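Local atomic coordinates of NRPS (Penicillium fellutanum, PDB entry 6NKI), a protein that belongs to the nonribosomal peptide synthetases and carries a Male sterility-type domain of the NADP-binding Rossmann class, here with NADPH dihydro-nicotinamide-adenine-dinucleotide phosphate bound. Residues 21-26 with 47-52; 267-272 with 374-379. All coordinates share one frame; numbering follows the deposited sequence.

Contact 1: residues 21-26 with 47-52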
ATOM      1  N   GLY A  21      15.103  25.314   5.185  1.00176.55           N
ATOM      2  CA  GLY A  21      13.829  24.627   5.278  1.00171.23           C
ATOM      3  C   GLY A  21      12.949  24.850   4.061  1.00169.54           C
ATOM      4  O   GLY A  21      13.336  25.555   3.130  1.00172.67           O
ATOM      5  N   LYS A  22      11.757  24.254   4.072  1.00157.91           N
ATOM      6  CA  LYS A  22      10.832  24.279   2.940  1.00150.65           C
ATOM      7  C   LYS A  22       9.537  24.982   3.318  1.00144.55           C
ATOM      8  O   LYS A  22       8.925  24.664   4.338  1.00135.55           O
ATOM      9  CB  LYS A  22      10.517  22.866   2.456  1.00143.86           C
ATOM     10  CG  LYS A  22      11.656  22.124   1.795  1.00140.73           C
ATOM     11  CD  LYS A  22      11.878  22.620   0.377  1.00139.36           C
ATOM     12  CE  LYS A  22      12.813  21.700  -0.387  1.00137.71           C
ATOM     13  NZ  LYS A  22      12.945  22.133  -1.798  1.00138.57           N
ATOM     14  N   ARG A  23       9.130  25.917   2.463  1.00144.50           N
ATOM     15  CA  ARG A  23       7.851  26.635   2.650  1.00142.69           C
ATOM     16  C   ARG A  23       7.015  26.372   1.399  1.00135.47           C
ATOM     17  O   ARG A  23       7.529  26.616   0.292  1.00138.52           O
ATOM     18  CB  ARG A  23       8.114  28.129   2.838  1.00152.09           C
ATOM     19  CG  ARG A  23       8.703  28.492   4.193  1.00161.31           C
ATOM     20  CD  ARG A  23       9.333  29.871   4.221  1.00170.07           C
ATOM     21  NE  ARG A  23       9.272  30.419   5.568  1.00175.04           N
ATOM     22  CZ  ARG A  23      10.280  30.426   6.429  1.00180.88           C
ATOM     23  NH1 ARG A  23      11.451  29.924   6.079  1.00183.58           N
ATOM     24  NH2 ARG A  23      10.116  30.942   7.633  1.00183.48           N
ATOM     25  N   LEU A  24       5.791  25.871   1.570  1.00125.87           N
ATOM     26  CA  LEU A  24       4.924  25.617   0.392  1.00115.45           C
ATOM     27  C   LEU A  24       3.486  26.039   0.686  1.00 98.71           C
ATOM     28  O   LEU A  24       3.125  26.212   1.856  1.00 96.87           O
ATOM     29  CB  LEU A  24       5.050  24.186  -0.138  1.00119.79           C
ATOM     30  CG  LEU A  24       4.644  23.066   0.810  1.00124.99           C
ATOM     31  CD1 LEU A  24       3.138  22.909   0.826  1.00130.26           C
ATOM     32  CD2 LEU A  24       5.308  21.769   0.391  1.00126.72           C
ATOM     33  N   PHE A  25       2.733  26.209  -0.390  1.00 88.68           N
ATOM     34  CA  PHE A  25       1.381  26.758  -0.397  1.00 88.22           C
ATOM     35  C   PHE A  25       0.395  25.721  -0.903  1.00 88.75           C
ATOM     36  O   PHE A  25       0.636  25.044  -1.910  1.00 84.24           O
ATOM     37  CB  PHE A  25       1.284  28.070  -1.252  1.00 94.17           C
ATOM     38  CG  PHE A  25      -0.131  28.499  -1.555  1.00 93.34           C
ATOM     39  CD1 PHE A  25      -0.949  29.038  -0.560  1.00 93.12           C
ATOM     40  CD2 PHE A  25      -0.643  28.363  -2.840  1.00 92.27           C
ATOM     41  CE1 PHE A  25      -2.258  29.417  -0.842  1.00 93.72           C
ATOM     42  CE2 PHE A  25      -1.945  28.753  -3.137  1.00 93.06           C
ATOM     43  CZ  PHE A  25      -2.751  29.279  -2.139  1.00 95.84           C
ATOM     44  N   LEU A  26      -0.732  25.629  -0.212  1.00 90.12           N
ATOM     45  CA  LEU A  26      -1.680  24.549  -0.417  1.00 90.63           C
ATOM     46  C   LEU A  26      -3.092  25.099  -0.457  1.00 89.20           C
ATOM     47  O   LEU A  26      -3.493  25.841   0.439  1.00 83.52           O
ATOM     48  CB  LEU A  26      -1.575  23.519   0.721  1.00 91.76           C
ATOM     49  CG  LEU A  26      -2.489  22.298   0.714  1.00 87.02           C
ATOM     50  CD1 LEU A  26      -2.121  21.402  -0.459  1.00 85.62           C
ATOM     51  CD2 LEU A  26      -2.380  21.548   2.058  1.00 84.69           C
ATOM     52  N   VAL A  47       9.878  20.605   5.376  1.00134.96           N
ATOM     53  CA  VAL A  47       8.900  21.676   5.257  1.00122.32           C
ATOM     54  C   VAL A  47       8.911  22.534   6.520  1.00122.99           C
ATOM     55  O   VAL A  47       8.823  22.025   7.646  1.00120.55           O
ATOM     56  CB  VAL A  47       7.513  21.098   4.941  1.00108.47           C
ATOM     57  CG1 VAL A  47       7.096  20.164   6.004  1.00104.46           C
ATOM     58  CG2 VAL A  47       6.495  22.212   4.818  1.00101.94           C
ATOM     59  N   SER A  48       9.042  23.851   6.331  1.00125.22           N
ATOM     60  CA  SER A  48       9.221  24.800   7.422  1.00129.71           C
ATOM     61  C   SER A  48       7.953  25.561   7.777  1.00120.29           C
ATOM     62  O   SER A  48       7.856  26.071   8.899  1.00121.98           O
ATOM     63  CB  SER A  48      10.331  25.796   7.063  1.00141.10           C
ATOM     64  OG  SER A  48      10.489  26.798   8.054  1.00152.77           O
ATOM     65  N   ILE A  49       6.986  25.643   6.863  1.00113.20           N
ATOM     66  CA  ILE A  49       5.718  26.324   7.117  1.00109.64           C
ATOM     67  C   ILE A  49       4.793  25.852   5.998  1.00105.08           C
ATOM     68  O   ILE A  49       5.264  25.506   4.907  1.00 87.74           O
ATOM     69  CB  ILE A  49       5.881  27.870   7.138  1.00110.83           C
ATOM     70  CG1 ILE A  49       4.890  28.561   8.089  1.00109.28           C
ATOM     71  CG2 ILE A  49       5.620  28.471   5.772  1.00109.64           C
ATOM     72  CD1 ILE A  49       5.246  28.483   9.573  1.00114.26           C
ATOM     73  N   VAL A  50       3.483  25.817   6.228  1.00 86.34           N
ATOM     74  CA  VAL A  50       2.553  25.580   5.128  1.00 91.68           C
ATOM     75  C   VAL A  50       1.513  26.691   5.117  1.00 86.19           C
ATOM     76  O   VAL A  50       0.955  27.040   6.165  1.00 86.63           O
ATOM     77  CB  VAL A  50       1.872  24.195   5.206  1.00 91.03           C
ATOM     78  CG1 VAL A  50       0.895  23.997   4.036  1.00 86.02           C
ATOM     79  CG2 VAL A  50       2.908  23.085   5.229  1.00 89.31           C
ATOM     80  N   TYR A  51       1.266  27.251   3.932  1.00 89.67           N
ATOM     81  CA  TYR A  51       0.200  28.226   3.737  1.00 94.79           C
ATOM     82  C   TYR A  51      -0.983  27.509   3.110  1.00 91.52           C
ATOM     83  O   TYR A  51      -0.825  26.840   2.083  1.00 85.37           O
ATOM     84  CB  TYR A  51       0.617  29.384   2.816  1.00 99.85           C
ATOM     85  CG  TYR A  51       1.912  30.082   3.140  1.00 95.22           C
ATOM     86  CD1 TYR A  51       2.058  30.813   4.307  1.00 97.17           C
ATOM     87  CD2 TYR A  51       2.969  30.082   2.224  1.00 96.50           C
ATOM     88  CE1 TYR A  51       3.259  31.498   4.588  1.00107.25           C
ATOM     89  CE2 TYR A  51       4.172  30.755   2.504  1.00 99.62           C
ATOM     90  CZ  TYR A  51       4.302  31.464   3.686  1.00101.50           C
ATOM     91  OH  TYR A  51       5.469  32.121   3.978  1.00104.89           O
ATOM     92  N   VAL A  52      -2.165  27.667   3.698  1.00 93.36           N
ATOM     93  CA  VAL A  52      -3.357  26.979   3.204  1.00 94.19           C
ATOM     94  C   VAL A  52      -4.457  27.994   2.856  1.00 95.00           C
ATOM     95  O   VAL A  52      -4.849  28.829   3.686  1.00 88.96           O
ATOM     96  CB  VAL A  52      -3.851  25.912   4.194  1.00 94.25           C
ATOM     97  CG1 VAL A  52      -2.800  24.845   4.337  1.00 97.92           C
ATOM     98  CG2 VAL A  52      -4.135  26.504   5.549  1.00103.10           C
TER

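Contact 2: residues 267-272 with 374-379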
ATOM      1  N   SER A 267     -20.103  -6.770 -12.849  1.00112.45           N
ATOM      2  CA  SER A 267     -19.099  -7.368 -11.970  1.00110.49           C
ATOM      3  C   SER A 267     -17.709  -7.392 -12.606  1.00109.06           C
ATOM      4  O   SER A 267     -16.698  -7.300 -11.897  1.00103.17           O
ATOM      5  CB  SER A 267     -19.529  -8.774 -11.565  1.00111.80           C
ATOM      6  OG  SER A 267     -20.553  -8.694 -10.599  1.00112.43           O
ATOM      7  N   ASP A 268     -17.633  -7.482 -13.929  1.00115.23           N
ATOM      8  CA  ASP A 268     -16.340  -7.522 -14.591  1.00120.09           C
ATOM      9  C   ASP A 268     -15.808  -6.128 -14.923  1.00115.88           C
ATOM     10  O   ASP A 268     -14.691  -6.015 -15.434  1.00118.01           O
ATOM     11  CB  ASP A 268     -16.438  -8.387 -15.856  1.00138.10           C
ATOM     12  CG  ASP A 268     -15.098  -8.982 -16.278  1.00150.74           C
ATOM     13  OD1 ASP A 268     -14.064  -8.665 -15.647  1.00145.71           O
ATOM     14  OD2 ASP A 268     -15.095  -9.807 -17.221  1.00156.30           O
ATOM     15  N   ASN A 269     -16.561  -5.066 -14.633  1.00110.59           N
ATOM     16  CA  ASN A 269     -16.037  -3.726 -14.842  1.00104.13           C
ATOM     17  C   ASN A 269     -15.017  -3.366 -13.776  1.00100.98           C
ATOM     18  O   ASN A 269     -14.934  -3.974 -12.705  1.00 85.55           O
ATOM     19  CB  ASN A 269     -17.126  -2.644 -14.812  1.00 98.37           C
ATOM     20  CG  ASN A 269     -17.957  -2.592 -16.072  1.00 96.64           C
ATOM     21  OD1 ASN A 269     -17.546  -3.055 -17.138  1.00 97.44           O
ATOM     22  ND2 ASN A 269     -19.089  -1.917 -15.981  1.00 97.24           N
ATOM     23  N   TRP A 270     -14.265  -2.309 -14.067  1.00 98.74           N
ATOM     24  CA  TRP A 270     -13.186  -1.835 -13.215  1.00 95.44           C
ATOM     25  C   TRP A 270     -13.580  -0.536 -12.514  1.00 93.21           C
ATOM     26  O   TRP A 270     -14.149   0.369 -13.136  1.00 81.92           O
ATOM     27  CB  TRP A 270     -11.908  -1.612 -14.029  1.00 93.93           C
ATOM     28  CG  TRP A 270     -10.820  -1.220 -13.142  1.00 95.81           C
ATOM     29  CD1 TRP A 270     -10.462   0.046 -12.797  1.00 95.59           C
ATOM     30  CD2 TRP A 270      -9.933  -2.088 -12.460  1.00 98.97           C
ATOM     31  NE1 TRP A 270      -9.414   0.022 -11.923  1.00 90.57           N
ATOM     32  CE2 TRP A 270      -9.060  -1.280 -11.707  1.00 95.11           C
ATOM     33  CE3 TRP A 270      -9.785  -3.478 -12.407  1.00 99.79           C
ATOM     34  CZ2 TRP A 270      -8.052  -1.814 -10.919  1.00 99.16           C
ATOM     35  CZ3 TRP A 270      -8.780  -4.006 -11.619  1.00 97.40           C
ATOM     36  CH2 TRP A 270      -7.934  -3.175 -10.883  1.00 97.35           C
ATOM     37  N   LEU A 271     -13.242  -0.448 -11.229  1.00 78.11           N
ATOM     38  CA  LEU A 271     -13.542   0.690 -10.364  1.00 90.83           C
ATOM     39  C   LEU A 271     -12.231   1.331  -9.895  1.00 86.46           C
ATOM     40  O   LEU A 271     -11.412   0.673  -9.240  1.00 74.40           O
ATOM     41  CB  LEU A 271     -14.357   0.239  -9.148  1.00 76.32           C
ATOM     42  CG  LEU A 271     -14.866   1.283  -8.148  1.00 75.30           C
ATOM     43  CD1 LEU A 271     -16.026   2.060  -8.770  1.00 97.03           C
ATOM     44  CD2 LEU A 271     -15.252   0.693  -6.786  1.00 74.67           C
ATOM     45  N   PHE A 272     -12.052   2.622 -10.189  1.00 85.87           N
ATOM     46  CA  PHE A 272     -10.832   3.334  -9.798  1.00 80.95           C
ATOM     47  C   PHE A 272     -10.984   3.875  -8.383  1.00 80.04           C
ATOM     48  O   PHE A 272     -11.586   4.930  -8.174  1.00 85.22           O
ATOM     49  CB  PHE A 272     -10.509   4.463 -10.772  1.00 82.88           C
ATOM     50  CG  PHE A 272     -10.095   3.993 -12.146  1.00 86.76           C
ATOM     51  CD1 PHE A 272      -8.815   3.474 -12.363  1.00 82.53           C
ATOM     52  CD2 PHE A 272     -10.965   4.115 -13.230  1.00 88.99           C
ATOM     53  CE1 PHE A 272      -8.428   3.051 -13.613  1.00 81.37           C
ATOM     54  CE2 PHE A 272     -10.573   3.697 -14.491  1.00 91.21           C
ATOM     55  CZ  PHE A 272      -9.298   3.155 -14.674  1.00 90.76           C
ATOM     56  N   GLY A 374     -17.775   2.584 -11.705  1.00101.43           N
ATOM     57  CA  GLY A 374     -16.723   1.901 -12.423  1.00102.07           C
ATOM     58  C   GLY A 374     -16.939   1.841 -13.931  1.00104.75           C
ATOM     59  O   GLY A 374     -17.882   2.383 -14.486  1.00108.77           O
ATOM     60  N   VAL A 375     -16.026   1.126 -14.592  1.00105.85           N
ATOM     61  CA  VAL A 375     -15.702   1.336 -16.000  1.00107.88           C
ATOM     62  C   VAL A 375     -15.411  -0.003 -16.664  1.00106.37           C
ATOM     63  O   VAL A 375     -14.807  -0.898 -16.060  1.00101.31           O
ATOM     64  CB  VAL A 375     -14.476   2.290 -16.126  1.00109.82           C
ATOM     65  CG1 VAL A 375     -13.936   2.343 -17.543  1.00111.81           C
ATOM     66  CG2 VAL A 375     -14.836   3.696 -15.664  1.00111.11           C
ATOM     67  N   ALA A 376     -15.835  -0.130 -17.921  1.00117.34           N
ATOM     68  CA  ALA A 376     -15.505  -1.315 -18.701  1.00127.94           C
ATOM     69  C   ALA A 376     -13.992  -1.463 -18.837  1.00134.84           C
ATOM     70  O   ALA A 376     -13.285  -0.467 -19.009  1.00133.86           O
ATOM     71  CB  ALA A 376     -16.141  -1.242 -20.087  1.00132.44           C
ATOM     72  N   PRO A 377     -13.460  -2.688 -18.771  1.00142.90           N
ATOM     73  CA  PRO A 377     -12.007  -2.861 -18.920  1.00143.18           C
ATOM     74  C   PRO A 377     -11.525  -2.667 -20.349  1.00146.63           C
ATOM     75  O   PRO A 377     -10.308  -2.663 -20.576  1.00145.96           O
ATOM     76  CB  PRO A 377     -11.778  -4.298 -18.444  1.00144.30           C
ATOM     77  CG  PRO A 377     -13.056  -4.995 -18.817  1.00153.58           C
ATOM     78  CD  PRO A 377     -14.161  -3.976 -18.628  1.00150.40           C
ATOM     79  N   THR A 378     -12.437  -2.513 -21.311  1.00149.44           N
ATOM     80  CA  THR A 378     -12.100  -2.208 -22.695  1.00152.71           C
ATOM     81  C   THR A 378     -12.223  -0.723 -23.010  1.00156.13           C
ATOM     82  O   THR A 378     -12.069  -0.330 -24.170  1.00160.57           O
ATOM     83  CB  THR A 378     -12.997  -3.001 -23.649  1.00154.26           C
ATOM     84  OG1 THR A 378     -14.358  -2.588 -23.480  1.00156.93           O
ATOM     85  CG2 THR A 378     -12.878  -4.495 -23.362  1.00151.00           C
ATOM     86  N   ASP A 379     -12.498   0.097 -22.004  1.00155.90           N
ATOM     87  CA  ASP A 379     -12.739   1.522 -22.142  1.00159.63           C
ATOM     88  C   ASP A 379     -11.399   2.259 -22.230  1.00160.37           C
ATOM     89  O   ASP A 379     -10.371   1.742 -21.791  1.00159.56           O
ATOM     90  CB  ASP A 379     -13.563   1.985 -20.943  1.00160.13           C
ATOM     91  CG  ASP A 379     -14.269   3.303 -21.165  1.00163.44           C
ATOM     92  OD1 ASP A 379     -15.301   3.315 -21.868  1.00167.42           O
ATOM     93  OD2 ASP A 379     -13.788   4.326 -20.633  1.00161.33           O
TER

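Contact 1: residues 21-26 with 47-52
Lys-22 to Leu-26 pair with Val-47 to Val-52 as adjacent parallel strands, whose axes approach to 4.2 Å at an angle of 25°. The pairing begins with a beta bulge: Lys-22 is matched with Val-47 but Arg-23 with Ile-49, Ser-48 being the extra residue. Here Lys-22 O accepts weakly from Ile-49 N; its modelled approach to Ser-48 N is too short to be trusted. Beyond it the bonds alternate in regular parallel fashion: a weak one from Leu-24 N to Ile-49 O, then Tyr-51 N to Leu-24 O (3.0 Å) and Leu-26 N to Tyr-51 O (2.6 Å).

The side chains alternate between two faces. On one, Leu-24, its CG between the backbone N and the carbonyl carbon (chi1 62°), lies side by side with Val-50, CD1 to CG1 4.1 Å; farther on, Leu-26 CD2 meets Val-52 CG1 at 4.0 Å. On the other, the CG of Arg-23 rests on Ile-49 CG2 (3.5 Å), while Ser-48, at the bulge, brings OG over one face of the Arg-23 guanidinium. Phe-25 and Tyr-51 cross at about a right angle, Tyr-51 CB lying in the plane of the phenyl ring at its CD1 edge, 3.7 Å away.

Helix 32-43 links the strands as a beta-alpha-beta unit of the Rossmann-type parallel sheet and packs Leu-38 and Leu-41 on the leucine and valine face. Trp-87 of strand 84-88 stacks on Tyr-51, and strand 122-125 flanks 22-27.

Contact 2: residues 267-272 with 374-379
A single antiparallel beta bridge between Trp-270 and Val-375 joins the start of strand 270-275, the middle strand of a small mixed sheet, to the loop between helices 363-369 and 389-410. The two form a hydrogen-bonded pair: Trp-270 N donates to Val-375 O over 2.5 Å in a nearly straight bond (171°), whereas the return bond from Val-375 N to Trp-270 O is bent and modelled too short, so that its detail is doubtful.

Before the bridge, Gly-374 has a positive phi, a backbone shape that favours glycine, and its N is met by Leu-271 CD1 at 3.5 Å. Beyond the bridge the loop passes along Asn-269, whose CB lies 3.2 Å from Val-375 O. Chi1 of -76° sets CG of Asn-269 beside the backbone N, and chi2 of -21° then directs OD1 to Ala-376 CA, 3.1 Å away, whereas ND2 is hydrogen-bonded to Glu-266 OE1, which restrains the amide's rotation. Pro-377, the second residue of a type I turn from Ala-376 to Asp-379, brings CD to within 3.8 Å of Asp-268 O. At the other end, Val-375 CG2 comes to the edge of the Phe-272 ring, 4.4 Å from CE2; Trp-270 CD1 sits over the centre of that ring.

Asn-269 and Leu-271 make backbone bonds to Met-319 and Leu-317, whereas Trp-270, between them, turns its N and O to the loop, the N bond being the sounder of the two. The strand's start is thus held from two sides, and the loop contact depends chiefly on main-chain polarity, with only sparse apolar contact added.

How the contacts relate
Contact 1 closes before contact 2 opens along the chain, and the two lie on opposite sides of its centre, their own centres about 38 Å apart and their nearest atoms about 21 Å apart. They share no sheet: contact 1 joins neighbouring strands of the seven-stranded parallel Rossmann sheet, whereas contact 2 fastens a late loop to the three-stranded mixed sheet. One is local, spanning a single helix; the other brings together segments separated by 101 residues. The side chains of Leu-26 and Phe-272 each lie about 9 Å from the bound NADPH dihydro-nicotinamide-adenine-dinucleotide phosphate, near it but not among its pocket residues, so the two contacts approach the ligand region from different parts of the fold.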